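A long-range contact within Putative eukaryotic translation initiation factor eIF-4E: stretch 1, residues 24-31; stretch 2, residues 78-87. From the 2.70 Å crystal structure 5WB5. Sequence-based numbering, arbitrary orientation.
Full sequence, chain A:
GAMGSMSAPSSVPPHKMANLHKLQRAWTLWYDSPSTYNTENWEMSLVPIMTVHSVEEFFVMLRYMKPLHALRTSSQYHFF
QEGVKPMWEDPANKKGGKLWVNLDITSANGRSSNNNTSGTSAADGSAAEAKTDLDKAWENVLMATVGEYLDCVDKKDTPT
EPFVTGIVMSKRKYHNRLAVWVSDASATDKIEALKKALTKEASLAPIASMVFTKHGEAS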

ATOM      1  N   GLN A  24      -1.832   4.966 -14.431  1.00 52.97           N
ATOM      2  CA  GLN A  24      -2.796   6.058 -14.465  1.00 54.34           C
ATOM      3  C   GLN A  24      -2.403   7.168 -13.501  1.00 42.92           C
ATOM      4  O   GLN A  24      -2.718   8.338 -13.741  1.00 54.09           O
ATOM      5  CB  GLN A  24      -4.196   5.537 -14.134  1.00 76.57           C
ATOM      6  CG  GLN A  24      -5.287   6.597 -14.189  1.00 76.33           C
ATOM      7  CD  GLN A  24      -5.403   7.250 -15.552  1.00 79.63           C
ATOM      8  OE1 GLN A  24      -5.414   6.572 -16.580  1.00 81.75           O
ATOM      9  NE2 GLN A  24      -5.486   8.575 -15.568  1.00 80.29           N
ATOM     10  N   ARG A  25      -1.712   6.823 -12.417  1.00 61.90           N
ATOM     11  CA  ARG A  25      -1.334   7.793 -11.401  1.00 63.80           C
ATOM     12  C   ARG A  25      -0.012   7.373 -10.779  1.00 58.92           C
ATOM     13  O   ARG A  25       0.314   6.184 -10.723  1.00 54.87           O
ATOM     14  CB  ARG A  25      -2.409   7.911 -10.311  1.00 68.21           C
ATOM     15  CG  ARG A  25      -3.774   8.343 -10.818  1.00 84.66           C
ATOM     16  CD  ARG A  25      -4.784   8.445  -9.685  1.00101.02           C
ATOM     17  NE  ARG A  25      -5.237   7.138  -9.218  1.00111.61           N
ATOM     18  CZ  ARG A  25      -6.030   6.953  -8.166  1.00 80.43           C
ATOM     19  NH1 ARG A  25      -6.458   7.991  -7.461  1.00 85.09           N
ATOM     20  NH2 ARG A  25      -6.393   5.728  -7.816  1.00 72.26           N
ATOM     21  N   ALA A  26       0.748   8.361 -10.314  1.00 65.77           N
ATOM     22  CA  ALA A  26       1.930   8.079  -9.518  1.00 54.81           C
ATOM     23  C   ALA A  26       1.516   7.724  -8.094  1.00 31.44           C
ATOM     24  O   ALA A  26       0.439   8.099  -7.625  1.00 61.35           O
ATOM     25  CB  ALA A  26       2.877   9.278  -9.513  1.00 67.67           C
ATOM     26  N   TRP A  27       2.381   6.979  -7.405  1.00 39.69           N
ATOM     27  CA  TRP A  27       2.069   6.529  -6.052  1.00 53.66           C
ATOM     28  C   TRP A  27       3.320   6.578  -5.193  1.00 41.09           C
ATOM     29  O   TRP A  27       4.383   6.122  -5.619  1.00 25.60           O
ATOM     30  CB  TRP A  27       1.496   5.108  -6.057  1.00 46.40           C
ATOM     31  CG  TRP A  27       0.204   4.992  -6.792  1.00 53.75           C
ATOM     32  CD1 TRP A  27       0.041   4.804  -8.130  1.00 45.96           C
ATOM     33  CD2 TRP A  27      -1.111   5.059  -6.233  1.00 54.65           C
ATOM     34  NE1 TRP A  27      -1.292   4.751  -8.442  1.00 38.22           N
ATOM     35  CE2 TRP A  27      -2.024   4.903  -7.294  1.00 42.25           C
ATOM     36  CE3 TRP A  27      -1.605   5.237  -4.937  1.00 55.38           C
ATOM     37  CZ2 TRP A  27      -3.403   4.917  -7.102  1.00 39.79           C
ATOM     38  CZ3 TRP A  27      -2.977   5.251  -4.748  1.00 65.77           C
ATOM     39  CH2 TRP A  27      -3.861   5.091  -5.827  1.00 38.25           C
ATOM     40  N   THR A  28       3.187   7.113  -3.984  1.00 54.57           N
ATOM     41  CA  THR A  28       4.295   7.240  -3.051  1.00 26.21           C
ATOM     42  C   THR A  28       4.105   6.280  -1.884  1.00 36.03           C
ATOM     43  O   THR A  28       2.987   6.116  -1.373  1.00 59.62           O
ATOM     44  CB  THR A  28       4.410   8.674  -2.528  1.00 54.17           C
ATOM     45  OG1 THR A  28       4.503   9.586  -3.630  1.00 38.04           O
ATOM     46  CG2 THR A  28       5.641   8.827  -1.644  1.00 26.92           C
ATOM     47  N   LEU A  29       5.211   5.659  -1.471  1.00 26.53           N
ATOM     48  CA  LEU A  29       5.253   4.724  -0.356  1.00 46.58           C
ATOM     49  C   LEU A  29       5.886   5.393   0.860  1.00 61.62           C
ATOM     50  O   LEU A  29       6.870   6.129   0.734  1.00 53.38           O
ATOM     51  CB  LEU A  29       6.044   3.466  -0.740  1.00 64.61           C
ATOM     52  CG  LEU A  29       6.382   2.443   0.353  1.00 25.44           C
ATOM     53  CD1 LEU A  29       5.153   1.689   0.813  1.00 36.75           C
ATOM     54  CD2 LEU A  29       7.447   1.467  -0.135  1.00 25.19           C
ATOM     55  N   TRP A  30       5.316   5.122   2.034  1.00 41.62           N
ATOM     56  CA  TRP A  30       5.784   5.664   3.301  1.00 37.05           C
ATOM     57  C   TRP A  30       5.866   4.533   4.318  1.00 38.59           C
ATOM     58  O   TRP A  30       5.172   3.519   4.200  1.00 42.78           O
ATOM     59  CB  TRP A  30       4.853   6.762   3.834  1.00 26.99           C
ATOM     60  CG  TRP A  30       4.355   7.746   2.804  1.00 44.13           C
ATOM     61  CD1 TRP A  30       3.604   7.475   1.693  1.00 32.38           C
ATOM     62  CD2 TRP A  30       4.542   9.167   2.821  1.00 48.09           C
ATOM     63  NE1 TRP A  30       3.330   8.637   1.011  1.00 67.84           N
ATOM     64  CE2 TRP A  30       3.893   9.689   1.682  1.00 41.18           C
ATOM     65  CE3 TRP A  30       5.202  10.046   3.684  1.00 48.17           C
ATOM     66  CZ2 TRP A  30       3.886  11.050   1.386  1.00 53.01           C
ATOM     67  CZ3 TRP A  30       5.195  11.397   3.387  1.00 44.52           C
ATOM     68  CH2 TRP A  30       4.540  11.886   2.247  1.00 56.52           C
ATOM     69  N   TYR A  31       6.709   4.727   5.333  1.00 59.87           N
ATOM     70  CA  TYR A  31       6.884   3.763   6.414  1.00 50.06           C
ATOM     71  C   TYR A  31       7.038   4.498   7.736  1.00 54.34           C
ATOM     72  O   TYR A  31       7.799   5.464   7.821  1.00 57.27           O
ATOM     73  CB  TYR A  31       8.116   2.888   6.191  1.00 26.50           C
ATOM     74  CG  TYR A  31       8.548   2.098   7.409  1.00 58.76           C
ATOM     75  CD1 TYR A  31       9.419   2.645   8.346  1.00 59.70           C
ATOM     76  CD2 TYR A  31       8.093   0.804   7.619  1.00 47.87           C
ATOM     77  CE1 TYR A  31       9.817   1.926   9.455  1.00 26.88           C
ATOM     78  CE2 TYR A  31       8.488   0.079   8.722  1.00 54.12           C
ATOM     79  CZ  TYR A  31       9.349   0.640   9.637  1.00 40.54           C
ATOM     80  OH  TYR A  31       9.737  -0.093  10.735  1.00 42.73           O
ATOM     81  N   HIS A  78       2.338   2.916   4.140  1.00 34.00           N
ATOM     82  CA  HIS A  78       1.330   3.752   3.506  1.00 36.68           C
ATOM     83  C   HIS A  78       1.641   3.810   2.021  1.00 40.41           C
ATOM     84  O   HIS A  78       2.810   3.826   1.632  1.00 38.88           O
ATOM     85  CB  HIS A  78       1.310   5.173   4.088  1.00 51.18           C
ATOM     86  CG  HIS A  78       1.343   5.220   5.585  1.00 64.77           C
ATOM     87  ND1 HIS A  78       0.227   5.497   6.346  1.00 50.39           N
ATOM     88  CD2 HIS A  78       2.359   5.033   6.462  1.00 62.99           C
ATOM     89  CE1 HIS A  78       0.553   5.474   7.626  1.00 66.40           C
ATOM     90  NE2 HIS A  78       1.840   5.196   7.724  1.00 53.17           N
ATOM     91  N   PHE A  79       0.604   3.846   1.192  1.00 56.27           N
ATOM     92  CA  PHE A  79       0.773   3.856  -0.260  1.00 55.60           C
ATOM     93  C   PHE A  79      -0.334   4.740  -0.816  1.00 26.70           C
ATOM     94  O   PHE A  79      -1.488   4.311  -0.893  1.00 27.67           O
ATOM     95  CB  PHE A  79       0.711   2.440  -0.823  1.00 64.03           C
ATOM     96  CG  PHE A  79       1.083   2.340  -2.273  1.00 51.24           C
ATOM     97  CD1 PHE A  79       2.408   2.407  -2.667  1.00 45.16           C
ATOM     98  CD2 PHE A  79       0.108   2.157  -3.241  1.00 48.82           C
ATOM     99  CE1 PHE A  79       2.753   2.307  -4.001  1.00 50.79           C
ATOM    100  CE2 PHE A  79       0.447   2.057  -4.573  1.00 53.37           C
ATOM    101  CZ  PHE A  79       1.771   2.129  -4.954  1.00 56.49           C
ATOM    102  N   PHE A  80       0.010   5.977  -1.178  1.00 26.77           N
ATOM    103  CA  PHE A  80      -0.995   6.982  -1.507  1.00 38.25           C
ATOM    104  C   PHE A  80      -0.654   7.675  -2.814  1.00 27.27           C
ATOM    105  O   PHE A  80       0.515   7.779  -3.191  1.00 38.28           O
ATOM    106  CB  PHE A  80      -1.123   8.034  -0.396  1.00 39.48           C
ATOM    107  CG  PHE A  80      -2.019   7.613   0.729  1.00 58.53           C
ATOM    108  CD1 PHE A  80      -1.652   6.576   1.570  1.00 28.94           C
ATOM    109  CD2 PHE A  80      -3.233   8.248   0.941  1.00 35.83           C
ATOM    110  CE1 PHE A  80      -2.479   6.180   2.605  1.00 29.81           C
ATOM    111  CE2 PHE A  80      -4.062   7.858   1.973  1.00 28.60           C
ATOM    112  CZ  PHE A  80      -3.684   6.821   2.809  1.00 33.38           C
ATOM    113  N   GLN A  81      -1.689   8.158  -3.504  1.00 27.38           N
ATOM    114  CA  GLN A  81      -1.461   8.903  -4.735  1.00 30.61           C
ATOM    115  C   GLN A  81      -0.466  10.029  -4.485  1.00 39.16           C
ATOM    116  O   GLN A  81      -0.417  10.615  -3.400  1.00 72.56           O
ATOM    117  CB  GLN A  81      -2.775   9.473  -5.277  1.00 40.96           C
ATOM    118  CG  GLN A  81      -2.586  10.433  -6.445  1.00 38.63           C
ATOM    119  CD  GLN A  81      -3.884  10.771  -7.148  1.00 49.28           C
ATOM    120  OE1 GLN A  81      -4.935  10.208  -6.842  1.00 51.48           O
ATOM    121  NE2 GLN A  81      -3.817  11.693  -8.104  1.00 73.68           N
ATOM    122  N   GLU A  82       0.344  10.324  -5.499  1.00 51.24           N
ATOM    123  CA  GLU A  82       1.338  11.379  -5.362  1.00 74.79           C
ATOM    124  C   GLU A  82       0.652  12.711  -5.083  1.00 74.82           C
ATOM    125  O   GLU A  82      -0.392  13.025  -5.660  1.00 73.55           O
ATOM    126  CB  GLU A  82       2.192  11.480  -6.625  1.00 72.98           C
ATOM    127  CG  GLU A  82       3.433  12.340  -6.450  1.00 74.55           C
ATOM    128  CD  GLU A  82       4.345  12.301  -7.658  1.00 72.63           C
ATOM    129  OE1 GLU A  82       3.852  12.007  -8.767  1.00 79.52           O
ATOM    130  OE2 GLU A  82       5.557  12.560  -7.498  1.00 81.46           O
ATOM    131  N   GLY A  83       1.248  13.495  -4.189  1.00 97.35           N
ATOM    132  CA  GLY A  83       0.631  14.730  -3.757  1.00101.40           C
ATOM    133  C   GLY A  83      -0.501  14.546  -2.776  1.00 95.39           C
ATOM    134  O   GLY A  83      -1.312  15.459  -2.603  1.00 99.54           O
ATOM    135  N   VAL A  84      -0.581  13.387  -2.126  1.00 48.01           N
ATOM    136  CA  VAL A  84      -1.641  13.089  -1.169  1.00 54.55           C
ATOM    137  C   VAL A  84      -0.986  12.452   0.048  1.00 68.50           C
ATOM    138  O   VAL A  84      -0.464  11.335  -0.039  1.00 77.47           O
ATOM    139  CB  VAL A  84      -2.715  12.160  -1.755  1.00 59.80           C
ATOM    140  CG1 VAL A  84      -3.756  11.808  -0.701  1.00 60.32           C
ATOM    141  CG2 VAL A  84      -3.374  12.813  -2.960  1.00 60.42           C
ATOM    142  N   LYS A  85      -1.009  13.154   1.177  1.00 57.15           N
ATOM    143  CA  LYS A  85      -0.428  12.614   2.394  1.00 55.50           C
ATOM    144  C   LYS A  85      -1.381  11.603   3.033  1.00 59.52           C
ATOM    145  O   LYS A  85      -2.602  11.726   2.910  1.00 49.89           O
ATOM    146  CB  LYS A  85      -0.128  13.733   3.385  1.00 63.32           C
ATOM    147  CG  LYS A  85       0.828  14.799   2.860  1.00 82.93           C
ATOM    148  CD  LYS A  85       1.069  15.890   3.898  1.00 97.56           C
ATOM    149  CE  LYS A  85       1.995  16.977   3.368  1.00 87.26           C
ATOM    150  NZ  LYS A  85       2.194  18.077   4.354  1.00 65.14           N
ATOM    151  N   PRO A  86      -0.837  10.585   3.726  1.00 46.52           N
ATOM    152  CA  PRO A  86      -1.678   9.564   4.391  1.00 71.55           C
ATOM    153  C   PRO A  86      -2.274  10.045   5.712  1.00 76.70           C
ATOM    154  O   PRO A  86      -2.154   9.378   6.744  1.00 76.19           O
ATOM    155  CB  PRO A  86      -0.699   8.409   4.588  1.00 58.96           C
ATOM    156  CG  PRO A  86       0.606   9.062   4.779  1.00 57.45           C
ATOM    157  CD  PRO A  86       0.593  10.289   3.893  1.00 28.47           C
ATOM    158  N   MET A  87      -2.932  11.201   5.682  1.00 88.93           N
ATOM    159  CA  MET A  87      -3.480  11.816   6.882  1.00 57.56           C
ATOM    160  C   MET A  87      -4.823  12.457   6.565  1.00 56.11           C
ATOM    161  O   MET A  87      -5.075  12.883   5.435  1.00 71.65           O
ATOM    162  CB  MET A  87      -2.521  12.866   7.452  1.00 68.78           C
ATOM    163  CG  MET A  87      -1.210  12.292   7.967  1.00 75.37           C
ATOM    164  SD  MET A  87      -0.037  13.569   8.464  1.00 68.17           S
ATOM    165  CE  MET A  87       0.436  14.234   6.871  1.00 79.21           C
TER

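Two neighbouring strands of a β-sheet, 26-31 and 78-81, run antiparallel here, their N-to-C directions 154° apart, and the first rule of the contact is that the backbone pays for itself. Trp30 and His78 form a closed hydrogen-bonded pair: Trp30 N gives to His78 O at 2.8 Å, and His78 N gives to Trp30 O at 2.9 Å. Two residues along, Thr28 and Phe80 repeat the pattern, with Thr28 N to Phe80 O at 2.9 Å and Phe80 N to Thr28 O at 3.0 Å. All four bonds are close to straight, so each amide and carbonyl of these pairs finds its partner directly across the ladder.

Beyond the last strand residue the ladder gains one more rung. Glu82 N reaches Ala26 O at 3.1 Å, although stretch 2 is by then entering a type II turn from Gln81 to Val84. The turn's own closing bond, Val84 N to Gln81 O at 3.1 Å, is weak. Gly83, with phi at 77°, takes a backbone conformation that glycine accepts readily.

Between the hydrogen-bonded pairs lie the narrow ones, Leu29 with Phe79 and Trp27 with Gln81, whose CA atoms are 4.6 and 4.5 Å apart. Here the CA hydrogens supplement carbonyls already in use: Leu29 CA lies 3.3 Å from His78 O, and Phe79 CA 3.4 Å from Thr28 O. These contacts add to the N-H bonds without replacing them.

Side chains then sort by face. Leu29 and Phe79 share one, where Leu29 CB meets the edge of the phenyl ring at Phe79 CD1, 4.2 Å away. The end of the Phe79 ring comes close to Trp27, bringing Phe79 CZ within 3.2 Å of Trp27 CB. The indole five-membered ring and the phenyl ring are nearly parallel, at 5°, but slid apart with centroids 5.1 Å from each other, so they barely overlap. Gln81 CB sits over a face of the same indole, 4.3 Å from Trp27 CZ3, so the aliphatic start of a polar side chain serves as apolar cover.

The other end of Gln81 does polar work. Its extended side chain carries OE1 to Arg25, where Arg25 NH1 donates a hydrogen bond of 2.8 Å to Gln81 OE1. The 131° angle is well short of straight. The guanidinium's NE, NH1 and NH2 all have hydrogen bonds elsewhere in the structure, so this carbonyl is one partner among several.

On the opposite face from Leu29 and Phe79 stand Thr28, Trp30, His78 and Phe80. Trp30 CB and His78 CB approach to 3.9 Å, as suits side chains of a directly paired couple. The Trp30 indole takes its cover from beyond the turn: Pro86 CD lies over its six-membered ring, 4.2 Å from the centroid and 16° off the normal, a CH-π contact. Trp30 has the largest area covered by the other stretch, 103 of the 745 Å² buried in all.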